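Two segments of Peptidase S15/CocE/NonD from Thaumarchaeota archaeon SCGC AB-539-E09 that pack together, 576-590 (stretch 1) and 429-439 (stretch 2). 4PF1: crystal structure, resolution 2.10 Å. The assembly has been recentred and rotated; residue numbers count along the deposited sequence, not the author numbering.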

ATOM      1  N   VAL A 576      34.330  -0.648   1.913  1.00 10.95           N
ATOM      2  CA  VAL A 576      35.103  -1.899   1.864  1.00 10.75           C
ATOM      3  C   VAL A 576      34.747  -2.778   3.088  1.00 14.58           C
ATOM      4  O   VAL A 576      34.749  -2.300   4.223  1.00 14.23           O
ATOM      5  CB  VAL A 576      36.638  -1.657   1.728  1.00 14.79           C
ATOM      6  CG1 VAL A 576      37.444  -2.922   2.051  1.00 14.68           C
ATOM      7  CG2 VAL A 576      36.987  -1.151   0.332  1.00 14.73           C
ATOM      8  N   GLN A 577      34.425  -4.057   2.832  1.00 10.29           N
ATOM      9  CA  GLN A 577      34.079  -5.035   3.864  1.00 10.04           C
ATOM     10  C   GLN A 577      34.646  -6.420   3.492  1.00 13.51           C
ATOM     11  O   GLN A 577      35.206  -6.569   2.402  1.00 12.84           O
ATOM     12  CB  GLN A 577      32.557  -5.079   4.100  1.00 10.40           C
ATOM     13  CG  GLN A 577      31.723  -5.326   2.850  1.00 11.86           C
ATOM     14  CD  GLN A 577      30.257  -5.108   3.106  1.00 23.74           C
ATOM     15  OE1 GLN A 577      29.823  -4.015   3.468  1.00 15.58           O
ATOM     16  NE2 GLN A 577      29.454  -6.141   2.899  1.00 18.19           N
ATOM     17  N   SER A 578      34.534  -7.415   4.401  1.00 10.73           N
ATOM     18  CA  SER A 578      35.128  -8.740   4.183  1.00 11.00           C
ATOM     19  C   SER A 578      34.106  -9.900   4.116  1.00 15.53           C
ATOM     20  O   SER A 578      34.505 -11.071   4.098  1.00 14.61           O
ATOM     21  CB  SER A 578      36.171  -9.032   5.254  1.00 14.31           C
ATOM     22  OG  SER A 578      37.352  -8.280   5.039  1.00 21.92           O
ATOM     23  N   SER A 579      32.805  -9.575   4.044  1.00 12.63           N
ATOM     24  CA  SER A 579      31.725 -10.556   3.923  1.00 12.21           C
ATOM     25  C   SER A 579      30.492  -9.916   3.283  1.00 17.92           C
ATOM     26  O   SER A 579      30.304  -8.703   3.379  1.00 17.99           O
ATOM     27  CB  SER A 579      31.375 -11.169   5.279  1.00 14.06           C
ATOM     28  OG  SER A 579      31.104 -10.189   6.264  1.00 13.62           O
ATOM     29  N   TRP A 580      29.688 -10.737   2.588  1.00 15.19           N
ATOM     30  CA  TRP A 580      28.476 -10.358   1.850  1.00 14.67           C
ATOM     31  C   TRP A 580      27.522 -11.553   1.936  1.00 17.17           C
ATOM     32  O   TRP A 580      27.328 -12.280   0.963  1.00 17.46           O
ATOM     33  CB  TRP A 580      28.864 -10.045   0.389  1.00 13.59           C
ATOM     34  CG  TRP A 580      28.438  -8.709  -0.146  1.00 14.25           C
ATOM     35  CD1 TRP A 580      27.728  -7.739   0.503  1.00 16.97           C
ATOM     36  CD2 TRP A 580      28.678  -8.215  -1.470  1.00 14.10           C
ATOM     37  NE1 TRP A 580      27.520  -6.665  -0.333  1.00 16.17           N
ATOM     38  CE2 TRP A 580      28.085  -6.935  -1.555  1.00 17.57           C
ATOM     39  CE3 TRP A 580      29.347  -8.728  -2.596  1.00 15.40           C
ATOM     40  CZ2 TRP A 580      28.147  -6.158  -2.718  1.00 16.87           C
ATOM     41  CZ3 TRP A 580      29.404  -7.959  -3.749  1.00 16.82           C
ATOM     42  CH2 TRP A 580      28.802  -6.694  -3.806  1.00 17.21           C
ATOM     43  N   PHE A 581      26.974 -11.775   3.136  1.00 12.85           N
ATOM     44  CA  PHE A 581      26.233 -12.967   3.548  1.00 12.02           C
ATOM     45  C   PHE A 581      24.692 -12.765   3.601  1.00 15.99           C
ATOM     46  O   PHE A 581      24.246 -11.670   3.928  1.00 15.46           O
ATOM     47  CB  PHE A 581      26.761 -13.362   4.944  1.00 13.38           C
ATOM     48  CG  PHE A 581      26.514 -14.782   5.370  1.00 14.22           C
ATOM     49  CD1 PHE A 581      27.290 -15.819   4.868  1.00 16.41           C
ATOM     50  CD2 PHE A 581      25.506 -15.086   6.277  1.00 15.97           C
ATOM     51  CE1 PHE A 581      27.047 -17.143   5.247  1.00 17.13           C
ATOM     52  CE2 PHE A 581      25.266 -16.409   6.658  1.00 18.68           C
ATOM     53  CZ  PHE A 581      26.044 -17.428   6.145  1.00 16.68           C
ATOM     54  N   PRO A 582      23.844 -13.799   3.312  1.00 13.47           N
ATOM     55  CA  PRO A 582      24.165 -15.201   2.974  1.00 13.48           C
ATOM     56  C   PRO A 582      24.362 -15.480   1.482  1.00 17.44           C
ATOM     57  O   PRO A 582      24.634 -16.629   1.129  1.00 17.19           O
ATOM     58  CB  PRO A 582      22.949 -15.957   3.514  1.00 15.25           C
ATOM     59  CG  PRO A 582      21.808 -15.007   3.289  1.00 19.45           C
ATOM     60  CD  PRO A 582      22.382 -13.606   3.430  1.00 14.94           C
ATOM     61  N   LEU A 583      24.212 -14.453   0.607  1.00 13.86           N
ATOM     62  CA  LEU A 583      24.391 -14.598  -0.847  1.00 13.21           C
ATOM     63  C   LEU A 583      25.728 -15.281  -1.141  1.00 14.72           C
ATOM     64  O   LEU A 583      25.752 -16.288  -1.842  1.00 13.24           O
ATOM     65  CB  LEU A 583      24.296 -13.226  -1.557  1.00 13.26           C
ATOM     66  CG  LEU A 583      24.493 -13.197  -3.097  1.00 18.41           C
ATOM     67  CD1 LEU A 583      23.599 -14.233  -3.818  1.00 18.61           C
ATOM     68  CD2 LEU A 583      24.228 -11.815  -3.647  1.00 20.64           C
ATOM     69  N   TYR A 584      26.814 -14.785  -0.530  1.00 10.59           N
ATOM     70  CA  TYR A 584      28.134 -15.397  -0.654  1.00 10.39           C
ATOM     71  C   TYR A 584      28.469 -16.154   0.617  1.00 13.61           C
ATOM     72  O   TYR A 584      28.170 -15.670   1.711  1.00 11.85           O
ATOM     73  CB  TYR A 584      29.207 -14.334  -0.941  1.00 11.05           C
ATOM     74  CG  TYR A 584      29.042 -13.676  -2.290  1.00 11.95           C
ATOM     75  CD1 TYR A 584      28.297 -12.509  -2.433  1.00 13.12           C
ATOM     76  CD2 TYR A 584      29.595 -14.242  -3.434  1.00 12.78           C
ATOM     77  CE1 TYR A 584      28.117 -11.916  -3.680  1.00 13.53           C
ATOM     78  CE2 TYR A 584      29.437 -13.648  -4.682  1.00 13.57           C
ATOM     79  CZ  TYR A 584      28.682 -12.494  -4.804  1.00 19.63           C
ATOM     80  OH  TYR A 584      28.516 -11.914  -6.033  1.00 18.78           O
ATOM     81  N   ASP A 585      29.092 -17.344   0.491  1.00 11.41           N
ATOM     82  CA  ASP A 585      29.508 -18.093   1.677  1.00 11.39           C
ATOM     83  C   ASP A 585      30.682 -17.359   2.349  1.00 16.08           C
ATOM     84  O   ASP A 585      31.385 -16.590   1.687  1.00 15.38           O
ATOM     85  CB  ASP A 585      29.858 -19.560   1.341  1.00 13.33           C
ATOM     86  CG  ASP A 585      31.039 -19.783   0.411  1.00 18.33           C
ATOM     87  OD1 ASP A 585      31.457 -18.819  -0.265  1.00 17.32           O
ATOM     88  OD2 ASP A 585      31.512 -20.930   0.323  1.00 25.35           O
ATOM     89  N   ARG A 586      30.838 -17.531   3.664  1.00 13.31           N
ATOM     90  CA  ARG A 586      31.890 -16.842   4.413  1.00 13.37           C
ATOM     91  C   ARG A 586      33.260 -17.369   4.088  1.00 18.32           C
ATOM     92  O   ARG A 586      33.454 -18.587   3.988  1.00 18.72           O
ATOM     93  CB  ARG A 586      31.683 -16.987   5.928  1.00 12.50           C
ATOM     94  CG  ARG A 586      30.365 -16.464   6.453  1.00 18.66           C
ATOM     95  CD  ARG A 586      30.105 -16.970   7.857  1.00 19.95           C
ATOM     96  NE  ARG A 586      30.125 -18.435   7.940  1.00 16.50           N
ATOM     97  CZ  ARG A 586      30.580 -19.117   8.987  1.00 24.55           C
ATOM     98  NH1 ARG A 586      31.064 -18.480  10.045  1.00 10.30           N
ATOM     99  NH2 ARG A 586      30.563 -20.441   8.980  1.00 17.18           N
ATOM    100  N   ASN A 587      34.234 -16.464   4.003  1.00 14.55           N
ATOM    101  CA  ASN A 587      35.621 -16.864   3.900  1.00 14.67           C
ATOM    102  C   ASN A 587      36.071 -17.220   5.323  1.00 18.75           C
ATOM    103  O   ASN A 587      35.813 -16.437   6.246  1.00 18.12           O
ATOM    104  CB  ASN A 587      36.480 -15.753   3.290  1.00 13.88           C
ATOM    105  CG  ASN A 587      37.860 -16.215   2.890  1.00 28.41           C
ATOM    106  OD1 ASN A 587      38.674 -16.629   3.724  1.00 23.28           O
ATOM    107  ND2 ASN A 587      38.154 -16.154   1.603  1.00 18.35           N
ATOM    108  N   PRO A 588      36.671 -18.415   5.550  1.00 15.73           N
ATOM    109  CA  PRO A 588      37.074 -18.784   6.925  1.00 15.87           C
ATOM    110  C   PRO A 588      38.113 -17.836   7.528  1.00 19.76           C
ATOM    111  O   PRO A 588      38.203 -17.724   8.750  1.00 19.91           O
ATOM    112  CB  PRO A 588      37.645 -20.200   6.763  1.00 17.99           C
ATOM    113  CG  PRO A 588      37.119 -20.687   5.449  1.00 22.10           C
ATOM    114  CD  PRO A 588      37.010 -19.479   4.585  1.00 17.32           C
ATOM    115  N   GLN A 589      38.875 -17.134   6.661  1.00 16.10           N
ATOM    116  CA  GLN A 589      39.937 -16.175   7.001  1.00 15.63           C
ATOM    117  C   GLN A 589      41.212 -16.909   7.492  1.00 19.79           C
ATOM    118  O   GLN A 589      42.180 -16.281   7.916  1.00 19.37           O
ATOM    119  CB  GLN A 589      39.457 -15.057   7.954  1.00 16.14           C
ATOM    120  CG  GLN A 589      38.320 -14.249   7.315  1.00 14.78           C
ATOM    121  CD  GLN A 589      37.848 -13.030   8.057  1.00 21.30           C
ATOM    122  OE1 GLN A 589      37.232 -12.144   7.465  1.00 18.37           O
ATOM    123  NE2 GLN A 589      38.039 -12.980   9.369  1.00 11.22           N
ATOM    124  N   THR A 590      41.213 -18.244   7.343  1.00 16.43           N
ATOM    125  CA  THR A 590      42.362 -19.141   7.480  1.00 16.55           C
ATOM    126  C   THR A 590      42.328 -19.993   6.225  1.00 20.26           C
ATOM    127  O   THR A 590      41.231 -20.326   5.763  1.00 19.31           O
ATOM    128  CB  THR A 590      42.366 -19.968   8.792  1.00 25.58           C
ATOM    129  OG1 THR A 590      41.329 -20.946   8.768  1.00 25.19           O
ATOM    130  CG2 THR A 590      42.289 -19.111  10.049  1.00 24.59           C
TER
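Stretch 2, residues 429-439: VSDPAKPVPYR

How does the backbone of stretch 2 run along stretch 1? Each stretch opens with the last two residues of a strand, 576-577 and 429-430, and continues as loop. In the middle the two backbones come close at a steep slant: CA of Ser579 lies 5.4 Å from CA of Val436, and CA of Trp580 4.6 Å from CA of Tyr438. A single beta bridge pairs Phe581 with Pro437. Phe581 N donates to Val436 O at 3.0 Å, and Tyr438 N donates to Phe581 O at 2.9 Å, so Phe581 spends both of its backbone polar groups on the residues flanking Pro437, whose own nitrogen has no hydrogen to give.

What carries stretch 2 from Ser430 to this bridge? A type I turn from Asp431 to Lys434, closed by Lys434 N to Asp431 O at 2.9 Å, bends the chain sharply. Arg586 reaches the turn, its NH1 donating to Pro432 O at 2.9 Å. Beyond it, Val436 N donates to Ser579 OG at 2.8 Å.

How is Ser430 held? Gln589 grips it twice: NE2 of Gln589 donates to O of Ser430 at 2.9 Å, while OG of Ser430 donates to OE1 of Gln589 at 2.6 Å. A water then links Ser430 OG and Ser579 OG, 2.7 Å from each.

Where do the apolar side chains meet? Pro435 lies over one face of the Phe581 ring, its CG 4.0 Å from the ring centroid. Tyr438, the residue most covered by stretch 1, takes Leu583 CB over its ring face, 3.9 Å from the centroid and almost on the normal. Pro582 CD approaches Tyr438 CD1 to 3.7 Å, and Trp580 CD1 comes within 3.6 Å of Tyr438 CB, although the CA-to-CB bond of Trp580 points away.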

ATOM      1  N   VAL A 429      38.184  -5.094  12.190  1.00 13.70           N
ATOM      2  CA  VAL A 429      38.219  -6.520  12.479  1.00 12.95           C
ATOM      3  C   VAL A 429      37.018  -7.190  11.810  1.00 15.75           C
ATOM      4  O   VAL A 429      35.872  -6.788  12.039  1.00 14.07           O
ATOM      5  CB  VAL A 429      38.282  -6.821  14.003  1.00 16.71           C
ATOM      6  CG1 VAL A 429      38.268  -8.326  14.271  1.00 16.39           C
ATOM      7  CG2 VAL A 429      39.512  -6.175  14.642  1.00 16.70           C
ATOM      8  N   SER A 430      37.287  -8.199  10.968  1.00 12.73           N
ATOM      9  CA  SER A 430      36.243  -8.966  10.309  1.00 12.74           C
ATOM     10  C   SER A 430      36.012 -10.264  11.075  1.00 16.29           C
ATOM     11  O   SER A 430      36.933 -11.077  11.216  1.00 15.93           O
ATOM     12  CB  SER A 430      36.611  -9.244   8.859  1.00 17.50           C
ATOM     13  OG  SER A 430      35.726 -10.194   8.286  1.00 29.20           O
ATOM     14  N   ASP A 431      34.794 -10.444  11.595  1.00 12.01           N
ATOM     15  CA  ASP A 431      34.442 -11.613  12.387  1.00 12.20           C
ATOM     16  C   ASP A 431      33.513 -12.549  11.590  1.00 16.38           C
ATOM     17  O   ASP A 431      32.339 -12.224  11.386  1.00 14.79           O
ATOM     18  CB  ASP A 431      33.789 -11.178  13.718  1.00 13.86           C
ATOM     19  CG  ASP A 431      33.454 -12.306  14.685  1.00 22.37           C
ATOM     20  OD1 ASP A 431      33.909 -13.448  14.452  1.00 23.83           O
ATOM     21  OD2 ASP A 431      32.759 -12.040  15.683  1.00 25.83           O
ATOM     22  N   PRO A 432      34.009 -13.746  11.182  1.00 14.19           N
ATOM     23  CA  PRO A 432      33.151 -14.681  10.426  1.00 13.88           C
ATOM     24  C   PRO A 432      31.951 -15.198  11.234  1.00 17.38           C
ATOM     25  O   PRO A 432      30.987 -15.667  10.636  1.00 16.26           O
ATOM     26  CB  PRO A 432      34.110 -15.820  10.053  1.00 16.17           C
ATOM     27  CG  PRO A 432      35.484 -15.229  10.182  1.00 21.01           C
ATOM     28  CD  PRO A 432      35.376 -14.280  11.329  1.00 16.53           C
ATOM     29  N   ALA A 433      31.990 -15.090  12.584  1.00 14.45           N
ATOM     30  CA  ALA A 433      30.854 -15.487  13.433  1.00 14.53           C
ATOM     31  C   ALA A 433      29.721 -14.449  13.311  1.00 17.89           C
ATOM     32  O   ALA A 433      28.560 -14.769  13.566  1.00 17.89           O
ATOM     33  CB  ALA A 433      31.296 -15.631  14.886  1.00 15.56           C
ATOM     34  N   LYS A 434      30.066 -13.215  12.879  1.00 13.57           N
ATOM     35  CA  LYS A 434      29.110 -12.130  12.635  1.00 12.96           C
ATOM     36  C   LYS A 434      29.297 -11.575  11.199  1.00 15.74           C
ATOM     37  O   LYS A 434      29.794 -10.457  11.034  1.00 14.83           O
ATOM     38  CB  LYS A 434      29.268 -11.019  13.689  1.00 15.45           C
ATOM     39  CG  LYS A 434      28.606 -11.342  15.018  1.00 22.92           C
ATOM     40  CD  LYS A 434      28.896 -10.267  16.042  1.00 25.91           C
ATOM     41  CE  LYS A 434      28.041 -10.417  17.267  1.00 25.74           C
ATOM     42  NZ  LYS A 434      28.573  -9.625  18.402  1.00 35.55           N
ATOM     43  N   PRO A 435      28.964 -12.354  10.133  1.00 12.29           N
ATOM     44  CA  PRO A 435      29.170 -11.830   8.773  1.00 11.66           C
ATOM     45  C   PRO A 435      28.255 -10.651   8.465  1.00 14.45           C
ATOM     46  O   PRO A 435      27.136 -10.573   8.983  1.00 13.55           O
ATOM     47  CB  PRO A 435      28.864 -13.030   7.875  1.00 13.27           C
ATOM     48  CG  PRO A 435      27.970 -13.895   8.683  1.00 17.74           C
ATOM     49  CD  PRO A 435      28.374 -13.711  10.109  1.00 13.68           C
ATOM     50  N   VAL A 436      28.743  -9.724   7.640  1.00 10.52           N
ATOM     51  CA  VAL A 436      27.988  -8.537   7.234  1.00 10.01           C
ATOM     52  C   VAL A 436      26.810  -8.978   6.323  1.00 14.82           C
ATOM     53  O   VAL A 436      27.041  -9.645   5.309  1.00 14.65           O
ATOM     54  CB  VAL A 436      28.899  -7.482   6.532  1.00 12.42           C
ATOM     55  CG1 VAL A 436      28.120  -6.208   6.216  1.00 11.74           C
ATOM     56  CG2 VAL A 436      30.133  -7.160   7.375  1.00 12.21           C
ATOM     57  N   PRO A 437      25.545  -8.652   6.678  1.00 12.16           N
ATOM     58  CA  PRO A 437      24.430  -9.039   5.800  1.00 11.74           C
ATOM     59  C   PRO A 437      24.436  -8.208   4.509  1.00 15.88           C
ATOM     60  O   PRO A 437      24.576  -6.983   4.574  1.00 15.87           O
ATOM     61  CB  PRO A 437      23.196  -8.790   6.664  1.00 13.48           C
ATOM     62  CG  PRO A 437      23.607  -7.733   7.625  1.00 18.44           C
ATOM     63  CD  PRO A 437      25.078  -7.880   7.852  1.00 14.33           C
ATOM     64  N   TYR A 438      24.347  -8.881   3.327  1.00 12.07           N
ATOM     65  CA  TYR A 438      24.387  -8.208   2.014  1.00 11.15           C
ATOM     66  C   TYR A 438      23.194  -7.265   1.845  1.00 12.86           C
ATOM     67  O   TYR A 438      23.266  -6.303   1.080  1.00 11.73           O
ATOM     68  CB  TYR A 438      24.475  -9.225   0.854  1.00 12.25           C
ATOM     69  CG  TYR A 438      23.166  -9.823   0.381  1.00 13.48           C
ATOM     70  CD1 TYR A 438      22.463 -10.727   1.173  1.00 15.47           C
ATOM     71  CD2 TYR A 438      22.707  -9.603  -0.916  1.00 13.96           C
ATOM     72  CE1 TYR A 438      21.282 -11.320   0.722  1.00 15.29           C
ATOM     73  CE2 TYR A 438      21.540 -10.208  -1.387  1.00 14.46           C
ATOM     74  CZ  TYR A 438      20.827 -11.062  -0.562  1.00 19.56           C
ATOM     75  OH  TYR A 438      19.680 -11.661  -1.027  1.00 18.69           O
ATOM     76  N   ARG A 439      22.116  -7.534   2.589  1.00  8.20           N
ATOM     77  CA  ARG A 439      20.911  -6.717   2.646  1.00  7.49           C
ATOM     78  C   ARG A 439      20.443  -6.658   4.072  1.00 10.53           C
ATOM     79  O   ARG A 439      20.894  -7.462   4.895  1.00  8.52           O
ATOM     80  CB  ARG A 439      19.806  -7.313   1.772  1.00  6.72           C
ATOM     81  CG  ARG A 439      20.093  -7.336   0.295  1.00  8.37           C
ATOM     82  CD  ARG A 439      18.826  -7.659  -0.459  1.00  7.85           C
ATOM     83  NE  ARG A 439      18.051  -6.448  -0.738  1.00  7.39           N
ATOM     84  CZ  ARG A 439      16.799  -6.447  -1.178  1.00 19.51           C
ATOM     85  NH1 ARG A 439      16.155  -7.592  -1.375  1.00 10.80           N
ATOM     86  NH2 ARG A 439      16.179  -5.304  -1.424  1.00  7.71           N
TER
HETATM   87  O   HOH W   1      33.164  -9.516   7.941  1.00 15.95           O
HETATM   88  O   HOH W   2      26.416  -5.610   3.060  1.00 14.81           O
HETATM   89  O   HOH W   3      25.447  -4.699   0.682  1.00 21.03           O